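Local coordinates for protein putative NADH dehydrogenase/NAD(P)H nitroreductase (Parabacteroides distasonis, PDB 3M5K) that binds flavin mononucleotide and probably works as an FMN-dependent oxidoreductase of the nitroreductase family, at residues N6-L9 / E10-N14; T56-K59 / A60-T63. All coordinates share one frame; numbering follows the deposited sequence. Where two conformers were deposited one is given.

Contact 1: N6-L9 / E10-N14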
ATOM      1  N   ASN A   6      -5.738  19.774  -4.260  1.00 44.25           N
ATOM      2  CA  ASN A   6      -4.758  18.826  -3.789  1.00 37.14           C
ATOM      3  C   ASN A   6      -4.596  17.778  -4.882  1.00 33.44           C
ATOM      4  O   ASN A   6      -5.430  16.892  -5.021  1.00 30.44           O
ATOM      5  CB  ASN A   6      -5.255  18.230  -2.477  1.00 36.38           C
ATOM      6  CG  ASN A   6      -4.247  17.287  -1.845  1.00 33.16           C
ATOM      7  OD1 ASN A   6      -3.461  16.627  -2.554  1.00 25.06           O
ATOM      8  ND2 ASN A   6      -4.272  17.205  -0.513  1.00 26.92           N
ATOM      9  N   GLN A   7      -3.539  17.910  -5.680  1.00 31.07           N
ATOM     10  CA  GLN A   7      -3.321  16.989  -6.807  1.00 32.92           C
ATOM     11  C   GLN A   7      -3.043  15.537  -6.393  1.00 28.56           C
ATOM     12  O   GLN A   7      -3.419  14.605  -7.106  1.00 27.88           O
ATOM     13  CB  GLN A   7      -2.151  17.443  -7.651  1.00 33.93           C
ATOM     14  CG  GLN A   7      -2.472  18.573  -8.571  1.00 38.65           C
ATOM     15  CD  GLN A   7      -1.264  18.933  -9.422  1.00 39.08           C
ATOM     16  OE1 GLN A   7      -0.390  18.076  -9.739  1.00 41.14           O
ATOM     17  NE2 GLN A   7      -1.173  20.212  -9.760  1.00 46.53           N
ATOM     18  N   THR A   8      -2.355  15.363  -5.269  1.00 27.03           N
ATOM     19  CA  THR A   8      -2.117  14.025  -4.688  1.00 25.22           C
ATOM     20  C   THR A   8      -3.425  13.287  -4.371  1.00 25.10           C
ATOM     21  O   THR A   8      -3.636  12.123  -4.789  1.00 24.48           O
ATOM     22  CB  THR A   8      -1.207  14.096  -3.433  1.00 25.14           C
ATOM     23  OG1 THR A   8       0.030  14.729  -3.765  1.00 25.79           O
ATOM     24  CG2 THR A   8      -0.914  12.684  -2.902  1.00 23.75           C
ATOM     25  N   LEU A   9      -4.319  13.952  -3.646  0.50 24.98           N
ATOM     26  CA  LEU A   9      -5.639  13.379  -3.362  0.50 25.36           C
ATOM     27  C   LEU A   9      -6.429  13.061  -4.632  0.50 25.49           C
ATOM     28  O   LEU A   9      -7.088  12.032  -4.708  0.50 23.99           O
ATOM     29  CB  LEU A   9      -6.451  14.306  -2.450  0.50 25.06           C
ATOM     30  CG  LEU A   9      -6.113  14.271  -0.963  0.50 26.46           C
ATOM     31  CD1 LEU A   9      -6.951  15.321  -0.244  0.50 23.53           C
ATOM     32  CD2 LEU A   9      -6.364  12.896  -0.369  0.50 25.44           C
ATOM     33  N   GLU A  10      -6.344  13.940  -5.633  1.00 26.42           N
ATOM     34  CA  GLU A  10      -7.012  13.709  -6.931  1.00 28.32           C
ATOM     35  C   GLU A  10      -6.470  12.436  -7.631  1.00 23.94           C
ATOM     36  O   GLU A  10      -7.222  11.657  -8.173  1.00 23.97           O
ATOM     37  CB  GLU A  10      -6.851  14.924  -7.861  1.00 29.95           C
ATOM     38  CG  GLU A  10      -7.593  16.167  -7.374  1.00 37.27           C
ATOM     39  CD  GLU A  10      -7.278  17.485  -8.176  1.00 40.81           C
ATOM     40  OE1 GLU A  10      -6.250  17.576  -8.925  1.00 48.24           O
ATOM     41  OE2 GLU A  10      -8.091  18.433  -8.018  1.00 51.66           O
ATOM     42  N   THR A  11      -5.160  12.237  -7.596  1.00 24.48           N
ATOM     43  CA  THR A  11      -4.566  11.037  -8.177  1.00 24.80           C
ATOM     44  C   THR A  11      -5.065   9.818  -7.436  1.00 23.68           C
ATOM     45  O   THR A  11      -5.458   8.839  -8.066  1.00 22.78           O
ATOM     46  CB  THR A  11      -3.037  11.073  -8.114  1.00 25.27           C
ATOM     47  OG1 THR A  11      -2.580  12.210  -8.857  1.00 25.64           O
ATOM     48  CG2 THR A  11      -2.425   9.772  -8.677  1.00 22.92           C
ATOM     49  N   ILE A  12      -5.007   9.870  -6.100  1.00 22.01           N
ATOM     50  CA  ILE A  12      -5.512   8.781  -5.271  1.00 22.54           C
ATOM     51  C   ILE A  12      -6.965   8.428  -5.640  1.00 25.22           C
ATOM     52  O   ILE A  12      -7.320   7.253  -5.818  1.00 22.93           O
ATOM     53  CB  ILE A  12      -5.373   9.088  -3.745  1.00 22.53           C
ATOM     54  CG1 ILE A  12      -3.887   9.087  -3.303  1.00 23.46           C
ATOM     55  CG2 ILE A  12      -6.237   8.123  -2.882  1.00 20.36           C
ATOM     56  CD1 ILE A  12      -3.616   9.668  -1.944  1.00 22.96           C
ATOM     57  N   LEU A  13      -7.815   9.433  -5.775  1.00 25.19           N
ATOM     58  CA  LEU A  13      -9.234   9.169  -6.036  1.00 26.54           C
ATOM     59  C   LEU A  13      -9.556   8.790  -7.518  1.00 27.95           C
ATOM     60  O   LEU A  13     -10.566   8.144  -7.794  1.00 29.44           O
ATOM     61  CB  LEU A  13     -10.079  10.356  -5.507  1.00 26.76           C
ATOM     62  CG  LEU A  13     -10.024  10.584  -3.989  1.00 29.22           C
ATOM     63  CD1 LEU A  13     -10.648  11.979  -3.634  1.00 32.51           C
ATOM     64  CD2 LEU A  13     -10.656   9.431  -3.118  1.00 27.92           C
ATOM     65  N   ASN A  14      -8.667   9.129  -8.442  1.00 27.80           N
ATOM     66  CA  ASN A  14      -8.841   8.791  -9.855  1.00 30.34           C
ATOM     67  C   ASN A  14      -8.120   7.540 -10.340  1.00 29.67           C
ATOM     68  O   ASN A  14      -8.366   7.089 -11.453  1.00 25.86           O
ATOM     69  CB  ASN A  14      -8.436   9.980 -10.713  1.00 34.81           C
ATOM     70  CG  ASN A  14      -9.432  11.116 -10.586  1.00 38.50           C
ATOM     71  OD1 ASN A  14     -10.621  10.926 -10.807  1.00 46.18           O
ATOM     72  ND2 ASN A  14      -8.962  12.272 -10.189  1.00 45.04           N
TER
HETATM   73  O   HOH W   1      -8.222  19.012  -4.930  1.00 56.35           O
HETATM   74  O   HOH W   2      -4.029  15.258 -10.025  1.00 49.77           O

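Contact 2: T56-K59 / A60-T63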
ATOM      1  N   THR A  56      10.642  -7.271 -19.673  1.00 21.69           N
ATOM      2  CA  THR A  56      10.380  -6.893 -21.060  1.00 22.96           C
ATOM      3  C   THR A  56      10.498  -8.092 -22.036  1.00 23.92           C
ATOM      4  O   THR A  56      10.084  -7.977 -23.158  1.00 26.41           O
ATOM      5  CB  THR A  56      11.327  -5.755 -21.500  1.00 23.78           C
ATOM      6  OG1 THR A  56      12.693  -6.144 -21.234  1.00 24.46           O
ATOM      7  CG2 THR A  56      10.974  -4.406 -20.788  1.00 23.48           C
ATOM      8  N   ASP A  57      11.033  -9.235 -21.601  1.00 24.79           N
ATOM      9  CA  ASP A  57      11.210 -10.394 -22.463  1.00 22.68           C
ATOM     10  C   ASP A  57       9.843 -10.963 -22.909  1.00 25.93           C
ATOM     11  O   ASP A  57       9.029 -11.407 -22.090  1.00 21.75           O
ATOM     12  CB  ASP A  57      12.005 -11.482 -21.738  1.00 24.85           C
ATOM     13  CG  ASP A  57      12.253 -12.726 -22.616  1.00 27.20           C
ATOM     14  OD1 ASP A  57      12.998 -12.569 -23.582  1.00 28.84           O
ATOM     15  OD2 ASP A  57      11.751 -13.823 -22.313  1.00 31.24           O
ATOM     16  N   ARG A  58       9.612 -10.944 -24.217  1.00 26.44           N
ATOM     17  CA  ARG A  58       8.350 -11.403 -24.813  1.00 23.77           C
ATOM     18  C   ARG A  58       7.963 -12.818 -24.424  1.00 23.23           C
ATOM     19  O   ARG A  58       6.821 -13.085 -24.044  1.00 23.20           O
ATOM     20  CB  ARG A  58       8.472 -11.281 -26.344  1.00 26.42           C
ATOM     21  CG  ARG A  58       7.204 -11.600 -27.129  1.00 27.19           C
ATOM     22  CD  ARG A  58       6.215 -10.504 -26.966  1.00 26.32           C
ATOM     23  NE  ARG A  58       5.306 -10.728 -25.849  1.00 26.02           N
ATOM     24  CZ  ARG A  58       4.781  -9.756 -25.102  1.00 23.55           C
ATOM     25  NH1 ARG A  58       5.113  -8.483 -25.288  1.00 26.94           N
ATOM     26  NH2 ARG A  58       3.922 -10.056 -24.162  1.00 25.73           N
ATOM     27  N   LYS A  59       8.924 -13.740 -24.495  1.00 24.36           N
ATOM     28  CA  LYS A  59       8.671 -15.124 -24.142  1.00 25.67           C
ATOM     29  C   LYS A  59       8.218 -15.247 -22.665  1.00 25.88           C
ATOM     30  O   LYS A  59       7.256 -15.954 -22.366  1.00 25.72           O
ATOM     31  CB  LYS A  59       9.902 -15.987 -24.456  1.00 28.54           C
ATOM     32  CG  LYS A  59       9.704 -17.451 -24.229  1.00 32.02           C
ATOM     33  CD  LYS A  59       8.864 -18.083 -25.323  1.00 36.92           C
ATOM     34  CE  LYS A  59       8.648 -19.573 -25.037  1.00 37.14           C
ATOM     35  NZ  LYS A  59       7.559 -20.158 -25.854  1.00 37.35           N
ATOM     36  N   ALA A  60       8.913 -14.560 -21.748  1.00 26.01           N
ATOM     37  CA  ALA A  60       8.549 -14.647 -20.319  1.00 24.67           C
ATOM     38  C   ALA A  60       7.154 -14.059 -20.079  1.00 19.68           C
ATOM     39  O   ALA A  60       6.339 -14.621 -19.333  1.00 22.58           O
ATOM     40  CB  ALA A  60       9.626 -13.948 -19.420  1.00 25.10           C
ATOM     41  N   LEU A  61       6.873 -12.932 -20.716  1.00 20.70           N
ATOM     42  CA  LEU A  61       5.584 -12.256 -20.542  1.00 20.15           C
ATOM     43  C   LEU A  61       4.446 -13.135 -21.043  1.00 23.40           C
ATOM     44  O   LEU A  61       3.414 -13.326 -20.360  1.00 21.55           O
ATOM     45  CB  LEU A  61       5.553 -10.900 -21.235  1.00 22.09           C
ATOM     46  CG  LEU A  61       6.348  -9.722 -20.652  1.00 19.93           C
ATOM     47  CD1 LEU A  61       6.424  -8.547 -21.655  1.00 22.44           C
ATOM     48  CD2 LEU A  61       5.783  -9.303 -19.257  1.00 23.19           C
ATOM     49  N   ASP A  62       4.655 -13.708 -22.222  1.00 23.71           N
ATOM     50  CA  ASP A  62       3.654 -14.613 -22.806  1.00 23.77           C
ATOM     51  C   ASP A  62       3.466 -15.914 -22.009  1.00 23.50           C
ATOM     52  O   ASP A  62       2.362 -16.368 -21.886  1.00 23.04           O
ATOM     53  CB  ASP A  62       4.044 -14.968 -24.240  1.00 25.34           C
ATOM     54  CG  ASP A  62       3.920 -13.805 -25.205  1.00 26.21           C
ATOM     55  OD1 ASP A  62       3.309 -12.782 -24.886  1.00 28.96           O
ATOM     56  OD2 ASP A  62       4.475 -13.945 -26.326  1.00 30.23           O
ATOM     57  N   THR A  63       4.551 -16.494 -21.476  1.00 22.99           N
ATOM     58  CA  THR A  63       4.482 -17.728 -20.717  1.00 24.16           C
ATOM     59  C   THR A  63       3.722 -17.479 -19.401  1.00 24.61           C
ATOM     60  O   THR A  63       2.850 -18.251 -19.018  1.00 23.85           O
ATOM     61  CB  THR A  63       5.876 -18.343 -20.478  1.00 26.89           C
ATOM     62  OG1 THR A  63       6.496 -18.622 -21.735  1.00 25.02           O
ATOM     63  CG2 THR A  63       5.792 -19.638 -19.597  1.00 23.76           C
TER
HETATM   64  O   HOH W   3       5.426 -18.444 -24.663  1.00 48.72           O

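Contact 1: N6-L9 / E10-N14
Glu-10 runs extended past the first turn of helix 7-14 and touches both Asn-6 and Gln-7. Its CG lies 3.3 Å from Asn-6 O, and its OE1 comes alongside CG of Gln-7 at 3.9 Å. The amide of Gln-7 and the carboxylate of Glu-10 are nearly parallel, 9° apart. Two waters tie this carboxylate to the start of the helix. One accepts from Asn-6 N and donates to Glu-10 OE2. The other donates to Gln-7 O and, weakly, to Glu-10 OE1. On another face of the helix, CD1 of Ile-12 approaches CG2 of Thr-8, one turn before it, at 4.2 Å. Backbone bonds run through the same turns: Glu-10 N to Asn-6 O at 3.2 Å, Ile-12 N to Thr-8 O at 2.9 Å.

Asn-6 is the N-cap. Its CG stands anti to the backbone N (chi1 -176°), which brings OD1 back over the helix end. Leu-9 N donates to Asn-6 OD1 at 3.0 Å, almost straight at 175°, though from above the amide plane. Asn-6 ND2 is bonded to Ser-111 of the second subunit. The hydroxyls of Thr-8 and Thr-11 bond to Thr-11 and Thr-8 of that subunit, a reciprocal pair across the dimer. Within its own chain, Ile-12 rests on Leu-107 of helix 94-111.

The helix leads directly into the FMN-binding residues Arg-15, Ser-17 and Arg-19. One amide side chain thus serves two tasks: OD1 caps the helix, while ND2 joins the dimer interface.

Contact 2: T56-K59 / A60-T63
Arg-58 lays its guanidinium across Leu-61 at about a right angle, with CD1 of the leucine over one face, 3.9 Å from Arg-58 NH1. At the guanidinium edge, Arg-58 NE and NH2 both bond to Asp-62 OD1, at 3.0 and 2.9 Å, in a side-on salt bridge. Arg-58 NE also bonds weakly to Asp-62 OD2 at 3.4 Å. Both nitrogens reach OD1 from the same face of the carboxylate, and the two planes are 34° apart. Bends at chi2 (73°) and chi3 (-92°) turn the arginine forward along its own helix, toward Asp-62. Arg-58 NH1 also bonds to Thr-77 O, which ties the guanidinium to the segment just before strand 79-86.

Asp-57 is the N-cap of helix 58-67. Its OD2 accepts from Ala-60 N at 3.0 Å and also lies against the methyl of Ala-60. Lys-59 O receives Thr-63 N at 2.9 Å and Thr-63 OG1 at 2.8 Å, from opposite faces of its carbonyl plane. A water bridges Lys-59 NZ to Thr-63 OG1. Ala-60 and Leu-61 pack on Val-55 of strand 50-55, away from the FMN sites.

The charge of Asp-57 should suit the helix dipole; that of Asp-62 is probably largely balanced by Arg-58. The salt bridge joins the first helix residue to the second turn, and with Thr-77 O it holds the guanidinium against rotation.

From the N terminus, contact 1 comes first, at the start of helix 7-14. Contact 2 follows where strand 50-55 passes into helix 58-67. Each is local, made of successive overlapping turns at the start of one helix, so the two are in series and neither nest nor cross. Helix 28-39 and strand 50-55 lie between them in the chain. The centres of contact 1 and contact 2 are about 33 Å apart. They lie on opposite sides of the chain's centre and do not touch. Contact 1 joins the N-terminal helix to helix 94-111. Contact 2 joins helix 58-67 to strand 50-55, at the edge of the sheet within this chain. Both also meet the second subunit, contact 2 through Asn-170 of that chain.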